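Glucuronan lyase A (Trichoderma reesei, PDB 2ZZJ) probably cleaves beta-1,4-glucuronan chains internally by a lyase reaction, and binds a calcium ion on its beta-jelly-roll fold. Local coordinates at residues Tyr87-Phe92 with Val219-Val224; Val30-Thr35 with Gly71-Leu76; Arg2-Asp7 with Val56-Gly61; Met111-Ile114 with Leu119-Arg122. One frame throughout, in Å; residues are numbered along the deposited sequence.

Interaction 1 (Tyr87-Phe92 with Val219-Val224); sequences YNIAQF and VWYDEV. With CA (calcium ion), chain B.
In the core of the beta-jelly roll, Tyr221 of strand 216-227 reaches from one sheet to the other and meets Ile89 at a classic beta bulge in strand 86-95. The bulge places Ile89 and Ala90 together against Ile112 of the adjoining strand. Tyr221 holds CG beside its backbone N and anti to its carbonyl carbon (chi1 -69°), a setting that sends the phenol toward the opposing strand. There Tyr221 OH gives its proton to Ile89 O at 2.6 Å. The hydroxyl lies in the carbonyl plane, on a lone pair, with a C=O...donor angle of 114°. Tyr221 OH also comes within 3.2 Å of Ile89 CB, and the apolar contact is between Tyr221 CZ and that same Ile89 CB at 4.3 Å, the two side chains meeting at a slant. A phenylalanine in place of Tyr221 would probably leave the buried Ile89 O without this donor. The next residue turns to other work: Asp222 chelates the calcium ion through OD1 at 2.4 Å and OD2 at 2.6 Å, beside Asp7, Lys33 and Ser36. Successive side chains of one strand thus serve core and metal site. Because both residues of the bond are buried, the short hydroxyl-carbonyl link pairs two polar groups away from solvent and ties one sheet to the other at a defined point.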
# COMPACT_ATOMS: atom_id res chain seq x y z
N TYR A 87 10.06 4.00 0.14
CA TYR A 87 9.28 3.89 1.39
C TYR A 87 7.88 3.51 0.96
O TYR A 87 7.20 4.28 0.28
CB TYR A 87 9.31 5.18 2.22
CG TYR A 87 10.70 5.51 2.72
CD1 TYR A 87 11.16 4.98 3.93
CD2 TYR A 87 11.59 6.29 1.95
CE1 TYR A 87 12.45 5.25 4.39
CE2 TYR A 87 12.89 6.56 2.40
CZ TYR A 87 13.31 6.02 3.62
OH TYR A 87 14.58 6.24 4.11
N ASN A 88 7.48 2.29 1.29
CA ASN A 88 6.21 1.75 0.82
C ASN A 88 5.12 2.28 1.74
O ASN A 88 5.33 2.38 2.95
CB ASN A 88 6.25 0.23 0.84
CG ASN A 88 5.20 -0.38 -0.07
OD1 ASN A 88 5.38 -0.47 -1.30
ND2 ASN A 88 4.09 -0.81 0.52
N ILE A 89 3.97 2.64 1.17
CA ILE A 89 2.89 3.20 1.98
C ILE A 89 1.59 2.35 2.01
O ILE A 89 0.74 2.58 2.89
CB ILE A 89 2.55 4.67 1.64
CG1 ILE A 89 2.08 4.83 0.17
CG2 ILE A 89 3.79 5.62 1.92
CD1 ILE A 89 1.54 6.27 -0.14
N ALA A 90 1.42 1.42 1.06
CA ALA A 90 0.26 0.49 1.04
C ALA A 90 0.60 -0.72 0.20
O ALA A 90 1.46 -0.64 -0.72
CB ALA A 90 -0.98 1.19 0.45
N GLN A 91 -0.04 -1.85 0.48
CA GLN A 91 0.22 -3.02 -0.37
C GLN A 91 -0.86 -4.04 -0.24
O GLN A 91 -1.50 -4.14 0.83
CB GLN A 91 1.56 -3.67 -0.01
CG GLN A 91 1.75 -4.09 1.43
CD GLN A 91 2.97 -5.02 1.62
OE1 GLN A 91 3.39 -5.69 0.68
NE2 GLN A 91 3.53 -5.04 2.82
N PHE A 92 -1.05 -4.79 -1.33
CA PHE A 92 -1.86 -6.02 -1.32
C PHE A 92 -0.91 -7.18 -1.26
O PHE A 92 0.11 -7.22 -1.99
CB PHE A 92 -2.69 -6.10 -2.58
CG PHE A 92 -3.77 -5.05 -2.65
CD1 PHE A 92 -5.04 -5.32 -2.10
CD2 PHE A 92 -3.54 -3.82 -3.26
CE1 PHE A 92 -6.06 -4.38 -2.18
CE2 PHE A 92 -4.57 -2.86 -3.32
CZ PHE A 92 -5.83 -3.16 -2.76
N VAL A 219 4.63 8.67 8.85
CA VAL A 219 3.56 8.81 7.85
C VAL A 219 2.23 8.64 8.61
O VAL A 219 2.13 7.74 9.46
CB VAL A 219 3.66 7.76 6.72
CG1 VAL A 219 2.48 8.00 5.68
CG2 VAL A 219 5.04 7.82 6.02
N TRP A 220 1.26 9.51 8.34
CA TRP A 220 -0.06 9.46 8.94
C TRP A 220 -1.06 8.90 7.92
O TRP A 220 -0.85 9.06 6.71
CB TRP A 220 -0.52 10.84 9.38
CG TRP A 220 0.23 11.40 10.56
CD1 TRP A 220 -0.23 11.52 11.85
CD2 TRP A 220 1.56 11.89 10.56
NE1 TRP A 220 0.75 12.10 12.66
CE2 TRP A 220 1.85 12.33 11.88
CE3 TRP A 220 2.55 12.01 9.58
CZ2 TRP A 220 3.09 12.85 12.23
CZ3 TRP A 220 3.78 12.57 9.94
CH2 TRP A 220 4.04 12.97 11.24
N TYR A 221 -2.14 8.26 8.41
CA TYR A 221 -3.18 7.72 7.56
C TYR A 221 -4.54 8.04 8.14
O TYR A 221 -4.69 8.18 9.36
CB TYR A 221 -3.07 6.19 7.50
CG TYR A 221 -1.86 5.71 6.75
CD1 TYR A 221 -1.96 5.37 5.39
CD2 TYR A 221 -0.64 5.60 7.38
CE1 TYR A 221 -0.82 4.91 4.67
CE2 TYR A 221 0.52 5.15 6.66
CZ TYR A 221 0.39 4.80 5.33
OH TYR A 221 1.52 4.32 4.70
N ASP A 222 -5.54 8.07 7.28
CA ASP A 222 -6.91 8.29 7.72
C ASP A 222 -7.88 7.87 6.63
O ASP A 222 -7.49 7.73 5.47
CB ASP A 222 -7.07 9.78 8.04
CG ASP A 222 -8.24 10.07 8.99
OD1 ASP A 222 -9.01 9.13 9.36
OD2 ASP A 222 -8.38 11.25 9.35
N GLU A 223 -9.16 7.75 6.99
CA GLU A 223 -10.23 7.66 6.05
C GLU A 223 -9.97 6.55 4.99
O GLU A 223 -9.89 6.84 3.79
CB GLU A 223 -10.44 9.07 5.40
CG GLU A 223 -11.79 9.30 4.78
CD GLU A 223 -12.96 9.37 5.81
OE1 GLU A 223 -14.08 9.56 5.29
OE2 GLU A 223 -12.78 9.20 7.05
N VAL A 224 -9.82 5.31 5.46
CA VAL A 224 -9.57 4.17 4.57
C VAL A 224 -10.88 3.46 4.31
O VAL A 224 -11.70 3.30 5.24
CB VAL A 224 -8.56 3.16 5.20
CG1 VAL A 224 -8.16 2.07 4.17
CG2 VAL A 224 -7.29 3.89 5.73
CA CA B . -10.28 10.49 10.95
O HOH W 1 -12.15 10.20 9.45
O HOH W 2 -11.73 10.31 12.96

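Interaction 2 (Val30-Thr35 with Gly71-Leu76); sequences VVFKGT and GFAFRL. With CA (calcium ion), chain B.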
# COMPACT_ATOMS: atom_id res chain seq x y z
N VAL A 30 -2.90 15.57 14.18
CA VAL A 30 -2.64 15.58 12.75
C VAL A 30 -3.69 14.62 12.19
O VAL A 30 -3.56 13.42 12.33
CB VAL A 30 -1.21 15.07 12.42
CG1 VAL A 30 -0.98 15.04 10.90
CG2 VAL A 30 -0.13 15.95 13.13
N VAL A 31 -4.75 15.19 11.63
CA VAL A 31 -5.96 14.43 11.29
C VAL A 31 -6.50 14.91 9.95
O VAL A 31 -6.50 16.11 9.68
CB VAL A 31 -7.04 14.60 12.40
CG1 VAL A 31 -8.39 14.11 11.93
CG2 VAL A 31 -6.61 13.86 13.67
N PHE A 32 -6.96 13.99 9.10
CA PHE A 32 -7.57 14.41 7.85
C PHE A 32 -9.07 14.77 8.01
O PHE A 32 -9.52 15.79 7.49
CB PHE A 32 -7.37 13.34 6.76
CG PHE A 32 -8.07 13.67 5.47
CD1 PHE A 32 -7.65 14.77 4.70
CD2 PHE A 32 -9.14 12.89 5.02
CE1 PHE A 32 -8.30 15.11 3.50
CE2 PHE A 32 -9.81 13.21 3.81
CZ PHE A 32 -9.39 14.34 3.06
N LYS A 33 -9.82 13.94 8.71
CA LYS A 33 -11.26 14.14 8.89
C LYS A 33 -11.60 13.66 10.29
O LYS A 33 -10.97 12.71 10.78
CB LYS A 33 -12.04 13.35 7.82
CG LYS A 33 -13.51 13.69 7.72
CD LYS A 33 -14.27 12.78 6.71
CE LYS A 33 -13.74 12.91 5.26
NZ LYS A 33 -14.53 12.13 4.21
N GLY A 34 -12.59 14.30 10.94
CA GLY A 34 -12.96 13.87 12.29
C GLY A 34 -11.89 14.25 13.30
O GLY A 34 -11.20 15.23 13.12
N THR A 35 -11.72 13.45 14.34
CA THR A 35 -10.83 13.84 15.44
C THR A 35 -9.72 12.83 15.68
O THR A 35 -9.03 12.87 16.70
CB THR A 35 -11.64 13.99 16.77
OG1 THR A 35 -12.26 12.74 17.09
CG2 THR A 35 -12.71 15.03 16.62
N GLY A 71 -9.75 3.44 -1.15
CA GLY A 71 -9.43 4.85 -0.94
C GLY A 71 -8.69 4.97 0.39
O GLY A 71 -8.98 4.23 1.35
N PHE A 72 -7.75 5.90 0.47
CA PHE A 72 -7.15 6.26 1.78
C PHE A 72 -6.54 7.62 1.70
O PHE A 72 -6.22 8.11 0.58
CB PHE A 72 -6.13 5.25 2.28
CG PHE A 72 -4.95 5.06 1.36
CD1 PHE A 72 -3.74 5.69 1.64
CD2 PHE A 72 -5.05 4.25 0.23
CE1 PHE A 72 -2.61 5.51 0.79
CE2 PHE A 72 -3.95 4.07 -0.63
CZ PHE A 72 -2.74 4.70 -0.35
N ALA A 73 -6.42 8.26 2.87
CA ALA A 73 -5.64 9.48 2.91
C ALA A 73 -4.31 9.20 3.59
O ALA A 73 -4.25 8.38 4.51
CB ALA A 73 -6.41 10.57 3.67
N PHE A 74 -3.25 9.86 3.15
CA PHE A 74 -1.94 9.74 3.82
C PHE A 74 -1.20 11.07 3.81
O PHE A 74 -1.51 11.95 3.01
CB PHE A 74 -1.07 8.62 3.21
CG PHE A 74 -0.38 9.03 1.93
CD1 PHE A 74 0.92 9.53 1.95
CD2 PHE A 74 -1.08 8.98 0.70
CE1 PHE A 74 1.57 9.94 0.75
CE2 PHE A 74 -0.44 9.41 -0.52
CZ PHE A 74 0.87 9.88 -0.47
N ARG A 75 -0.21 11.18 4.69
CA ARG A 75 0.52 12.41 4.89
C ARG A 75 1.93 12.06 5.30
O ARG A 75 2.14 11.30 6.25
CB ARG A 75 -0.15 13.21 6.00
CG ARG A 75 0.54 14.55 6.29
CD ARG A 75 -0.06 15.13 7.55
NE ARG A 75 0.45 16.47 7.85
CZ ARG A 75 1.54 16.70 8.56
NH1 ARG A 75 2.26 15.70 9.01
NH2 ARG A 75 1.92 17.95 8.82
N LEU A 76 2.92 12.60 4.57
CA LEU A 76 4.30 12.48 5.02
C LEU A 76 4.58 13.57 6.03
O LEU A 76 3.99 14.66 5.96
CB LEU A 76 5.26 12.65 3.87
CG LEU A 76 5.03 11.79 2.62
CD1 LEU A 76 6.04 12.12 1.51
CD2 LEU A 76 5.09 10.30 2.98
CA CA B . -10.28 10.49 10.95
O HOH W 2 -11.73 10.31 12.96
O HOH W 1 -12.15 10.20 9.45
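Three torsion choices bring the loop 30-35 and strand 66-76 together at Val30, Phe32, Ala73 and Arg75. Phe32 CG is anti to the backbone N (chi1 176°), which lays the ring against Ala73. Arg75 runs extended from CG to NE and then twists at chi4, -87°, which turns the flat guanidinium so that one face is offered to Val30. Val30 CG1 does all the touching on its side: it is 3.5 Å from Arg75 CD and 3.7 Å from Arg75 NE, with Arg75 CZ next along at 3.8 Å from Val30 CG1. The two side chains cross at about a right angle, the methyl resting over the guanidinium plane. Further along, the methyl of Ala73 makes a CH-pi contact over a face of the Phe32 ring: Ala73 CB stands 4.2 Å from the centroid of the Phe32 ring, and its nearest ring atom is Phe32 CD2 at 3.8 Å. The loop has no regular secondary structure, yet it is part of the calcium site of this beta-jelly roll. Lys33 O binds the metal at 2.3 Å, and Asp7 O, Ser36 O, the two carboxylate oxygens of Asp222 and two waters make up the remaining ligands. Phe32 also meets the ring of Trp151, and the ammonium of Lys33 forms a salt bridge with Glu223. The guanidinium of Arg75 makes a cation-pi contact with Trp220, and its NH1 hydrogen-bonds to a citrate, probably taken up from the crystallisation liquor.

Interaction 3 (Arg2-Asp7 with Val56-Gly61); sequences RSFYND and VDHNRG. With CA (calcium ion), chain B.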
# COMPACT_ATOMS: atom_id res chain seq x y z
N ARG A 2 -19.97 0.12 0.70
CA ARG A 2 -18.66 -0.04 1.33
C ARG A 2 -18.61 -1.39 2.03
O ARG A 2 -19.55 -1.74 2.75
CB ARG A 2 -18.51 1.06 2.37
CG ARG A 2 -17.25 1.83 2.34
CD ARG A 2 -17.46 3.21 2.98
NE ARG A 2 -18.29 3.17 4.18
CZ ARG A 2 -18.54 4.21 4.97
NH1 ARG A 2 -18.03 5.42 4.70
NH2 ARG A 2 -19.31 4.04 6.06
N SER A 3 -17.54 -2.15 1.84
CA SER A 3 -17.34 -3.36 2.65
C SER A 3 -16.44 -3.10 3.84
O SER A 3 -16.43 -3.86 4.82
CB SER A 3 -16.79 -4.47 1.76
OG SER A 3 -15.54 -4.06 1.25
N PHE A 4 -15.69 -2.00 3.80
CA PHE A 4 -14.81 -1.66 4.91
C PHE A 4 -14.70 -0.15 5.01
O PHE A 4 -14.63 0.52 3.98
CB PHE A 4 -13.40 -2.27 4.70
CG PHE A 4 -12.41 -1.92 5.78
CD1 PHE A 4 -12.52 -2.41 7.08
CD2 PHE A 4 -11.33 -1.08 5.48
CE1 PHE A 4 -11.57 -2.08 8.07
CE2 PHE A 4 -10.38 -0.74 6.44
CZ PHE A 4 -10.49 -1.22 7.73
N TYR A 5 -14.68 0.37 6.24
CA TYR A 5 -14.45 1.80 6.46
C TYR A 5 -13.69 1.97 7.75
O TYR A 5 -14.07 1.36 8.79
CB TYR A 5 -15.76 2.62 6.49
CG TYR A 5 -15.54 4.04 6.94
CD1 TYR A 5 -14.75 4.93 6.17
CD2 TYR A 5 -16.10 4.52 8.14
CE1 TYR A 5 -14.53 6.26 6.60
CE2 TYR A 5 -15.87 5.84 8.58
CZ TYR A 5 -15.10 6.70 7.81
OH TYR A 5 -14.88 8.00 8.22
N ASN A 6 -12.63 2.75 7.72
CA ASN A 6 -11.93 3.09 8.97
C ASN A 6 -11.63 4.56 9.05
O ASN A 6 -10.96 5.11 8.16
CB ASN A 6 -10.64 2.28 9.13
CG ASN A 6 -9.98 2.49 10.49
OD1 ASN A 6 -9.17 3.40 10.68
ND2 ASN A 6 -10.32 1.61 11.47
N ASP A 7 -12.11 5.21 10.12
CA ASP A 7 -11.95 6.66 10.26
C ASP A 7 -10.68 7.08 11.00
O ASP A 7 -10.63 8.20 11.56
CB ASP A 7 -13.15 7.26 11.01
CG ASP A 7 -13.19 6.83 12.48
OD1 ASP A 7 -12.50 5.84 12.83
OD2 ASP A 7 -13.93 7.47 13.28
N VAL A 56 -1.27 -1.62 9.28
CA VAL A 56 -2.52 -2.19 9.77
C VAL A 56 -3.13 -2.98 8.63
O VAL A 56 -3.00 -2.59 7.46
CB VAL A 56 -3.49 -1.14 10.29
CG1 VAL A 56 -2.91 -0.53 11.59
CG2 VAL A 56 -3.74 -0.01 9.20
N ASP A 57 -3.74 -4.13 8.96
CA ASP A 57 -4.15 -5.09 7.92
C ASP A 57 -5.66 -5.17 7.87
O ASP A 57 -6.33 -5.27 8.93
CB ASP A 57 -3.67 -6.53 8.19
CG ASP A 57 -2.15 -6.69 8.20
OD1 ASP A 57 -1.43 -5.70 7.94
OD2 ASP A 57 -1.69 -7.83 8.55
N HIS A 58 -6.19 -5.14 6.66
CA HIS A 58 -7.58 -5.50 6.40
C HIS A 58 -7.51 -6.79 5.60
O HIS A 58 -7.16 -6.77 4.44
CB HIS A 58 -8.29 -4.43 5.57
CG HIS A 58 -9.67 -4.82 5.13
ND1 HIS A 58 -10.71 -5.00 6.02
CD2 HIS A 58 -10.19 -5.05 3.90
CE1 HIS A 58 -11.81 -5.32 5.36
NE2 HIS A 58 -11.52 -5.37 4.08
N ASN A 59 -7.81 -7.91 6.24
CA ASN A 59 -7.58 -9.22 5.59
C ASN A 59 -8.29 -9.45 4.27
O ASN A 59 -7.73 -10.05 3.35
CB ASN A 59 -7.86 -10.36 6.58
CG ASN A 59 -6.79 -10.45 7.65
OD1 ASN A 59 -5.64 -10.06 7.42
ND2 ASN A 59 -7.17 -10.94 8.84
N ARG A 60 -9.51 -8.93 4.15
CA ARG A 60 -10.30 -9.14 2.95
C ARG A 60 -10.04 -8.05 1.91
O ARG A 60 -10.89 -7.19 1.66
CB ARG A 60 -11.80 -9.31 3.30
CG ARG A 60 -12.09 -10.58 4.18
CD ARG A 60 -13.60 -10.93 4.37
NE ARG A 60 -13.83 -11.84 5.51
CZ ARG A 60 -13.95 -13.18 5.41
NH1 ARG A 60 -13.85 -13.78 4.22
NH2 ARG A 60 -14.17 -13.93 6.49
N GLY A 61 -8.85 -8.08 1.31
CA GLY A 61 -8.47 -7.08 0.30
C GLY A 61 -9.08 -7.34 -1.05
O GLY A 61 -9.86 -6.54 -1.55
CA CA B . -10.28 10.49 10.95
O HOH W 3 -13.39 -5.74 2.06
O HOH W 2 -11.73 10.31 12.96
O HOH W 1 -12.15 10.20 9.45
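Phe4 and His58 lie face against face as an offset stack, ring centroids 4.0 Å apart and planes tilted by 28°. Phe4 CG stands anti to the backbone N (chi1 178°), which turns the ring toward His58. Along Phe4, contact starts at the methylene: CB sits over a face of the imidazole in a CH-pi contact, 3.5 Å from His58 CE1. Phe4 CG is equally near His58 CE1, 3.5 Å, and from there the ring slides across the imidazole. Phe4 CD1 comes closest, 3.3 Å from His58 ND1, while Phe4 CD2 lies 4.0 Å from that ND1; then the rings part, with Phe4 CE1 at 3.7 Å and Phe4 CZ at 4.2 Å from it. The imidazole is steadied at its edge by a water lying in its plane, 2.8 Å from His58 NE2, which also bonds Ser3 OG and donates to Arg60 O. With an alanine in place of Phe4 the imidazole would probably lose its stacking partner and be freer to turn. Near the surface of the jelly roll, the pair joins two sheets: strand 2-6, followed by the calcium ligand Asp7, pairs with strand 216-227, whereas strand 53-63 pairs with strand 15-18, and Trp13 meets Phe4 edge-to-face.

Interaction 4 (Met111-Ile114 with Leu119-Arg122); sequences MIWI and LYSR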
# COMPACT_ATOMS: atom_id res chain seq x y z
N MET A 111 1.49 -2.71 -5.09
CA MET A 111 2.12 -1.95 -4.00
C MET A 111 2.10 -0.49 -4.35
O MET A 111 2.10 -0.11 -5.55
CB MET A 111 3.58 -2.41 -3.73
CG MET A 111 3.72 -3.89 -3.31
SD MET A 111 5.47 -4.40 -3.23
CE MET A 111 5.81 -3.97 -1.54
N ILE A 112 2.07 0.35 -3.32
CA ILE A 112 2.11 1.78 -3.53
C ILE A 112 3.24 2.33 -2.70
O ILE A 112 3.33 2.04 -1.51
CB ILE A 112 0.75 2.46 -3.14
CG1 ILE A 112 -0.43 1.75 -3.85
CG2 ILE A 112 0.83 4.01 -3.41
CD1 ILE A 112 -1.82 2.32 -3.62
N TRP A 113 4.12 3.14 -3.31
CA TRP A 113 5.28 3.63 -2.58
C TRP A 113 5.72 5.01 -3.02
O TRP A 113 5.24 5.50 -4.03
CB TRP A 113 6.44 2.63 -2.61
CG TRP A 113 7.15 2.38 -3.95
CD1 TRP A 113 8.39 2.87 -4.34
CD2 TRP A 113 6.75 1.48 -5.01
NE1 TRP A 113 8.74 2.38 -5.57
CE2 TRP A 113 7.76 1.53 -6.01
CE3 TRP A 113 5.63 0.65 -5.21
CZ2 TRP A 113 7.69 0.77 -7.18
CZ3 TRP A 113 5.54 -0.10 -6.40
CH2 TRP A 113 6.59 -0.02 -7.37
N ILE A 114 6.58 5.62 -2.20
CA ILE A 114 7.28 6.88 -2.51
C ILE A 114 8.70 6.55 -2.94
O ILE A 114 9.39 5.81 -2.26
CB ILE A 114 7.37 7.83 -1.24
CG1 ILE A 114 5.99 8.03 -0.58
CG2 ILE A 114 7.90 9.21 -1.62
CD1 ILE A 114 4.97 8.68 -1.48
N LEU A 119 5.01 9.34 -6.34
CA LEU A 119 4.19 8.14 -6.10
C LEU A 119 4.41 7.12 -7.20
O LEU A 119 4.21 7.43 -8.38
CB LEU A 119 2.72 8.48 -6.09
CG LEU A 119 1.73 7.48 -5.46
CD1 LEU A 119 1.89 7.50 -3.96
CD2 LEU A 119 0.30 7.81 -5.86
N TYR A 120 4.77 5.90 -6.80
CA TYR A 120 4.89 4.77 -7.71
C TYR A 120 3.84 3.71 -7.39
O TYR A 120 3.45 3.54 -6.23
CB TYR A 120 6.23 4.10 -7.46
CG TYR A 120 7.41 4.69 -8.19
CD1 TYR A 120 8.25 3.86 -8.95
CD2 TYR A 120 7.71 6.06 -8.11
CE1 TYR A 120 9.35 4.38 -9.63
CE2 TYR A 120 8.83 6.59 -8.79
CZ TYR A 120 9.63 5.73 -9.54
OH TYR A 120 10.74 6.24 -10.21
N SER A 121 3.43 2.92 -8.38
CA SER A 121 2.67 1.71 -8.06
C SER A 121 3.05 0.62 -9.03
O SER A 121 3.94 0.83 -9.87
CB SER A 121 1.14 1.94 -8.05
OG SER A 121 0.48 0.81 -7.46
N ARG A 122 2.43 -0.54 -8.89
CA ARG A 122 2.70 -1.66 -9.79
C ARG A 122 1.57 -2.63 -9.70
O ARG A 122 0.75 -2.54 -8.79
CB ARG A 122 3.97 -2.37 -9.32
CG ARG A 122 3.81 -3.11 -8.04
CD ARG A 122 5.10 -3.72 -7.54
NE ARG A 122 4.81 -4.95 -6.83
CZ ARG A 122 5.73 -5.85 -6.48
NH1 ARG A 122 5.37 -6.95 -5.84
NH2 ARG A 122 7.02 -5.66 -6.77
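Trp113 and Tyr120 form an antiparallel hydrogen-bonded pair, Trp113 N to Tyr120 O at 3.0 Å and Tyr120 N to Trp113 O at 2.8 Å, where strands 111-114 and 119-122 run at 158° to each other. Both side chains stand on one face of the sheet, where Trp113 holds CG between its backbone N and carbonyl carbon (chi1 68°), which folds the indole over the neighbouring strand. Tyr120 CB then lies above the Trp113 five-membered ring, 3.5 Å from its centroid, in a CH-pi contact, while the phenol ring meets the indole obliquely. The outer end of the indole reaches Arg122 CD. These strands are the two arms of the beta hairpin 106-126 within the jelly roll, strand 106-115 also pairing with 86-95 and strand 118-126 with 135-145. Beside the indole, Met111 and Arg122 run side by side, and Met111 SD sits over the centre of the guanidinium, 3.6 Å from Arg122 CZ; Arg122 NE hydrogen-bonds to Ser109 O. On the opposite face Ile112 CG2 packs on Leu119 CD1 at 3.7 Å, and Ile114 CD1 touches the same methyl. Ser121 OG donates to Met111 O at 2.7 Å from above the carbonyl plane.

Along the chain, interactions 2 and 3 cross, their segments alternating, and both close before interaction 1 opens; interaction 4 falls between the two segments of interaction 1. Strand 216-227 is the hub: it pairs with strand 66-76 of interaction 2 and strand 2-6 of interaction 3, and interactions 1 to 3 each give a ligand to one calcium ion, their centres about 10 to 15 Å apart. In the other sheet, strand 86-95 of interaction 1 neighbours strand 106-115 of interaction 4, with centres about 11 Å apart. Interactions 3 and 4 lie farthest apart, at about 19 Å between centres. Interactions 1 and 3 thus bridge the sheets, interaction 4 builds one of them, and the metal gathers distant chain parts.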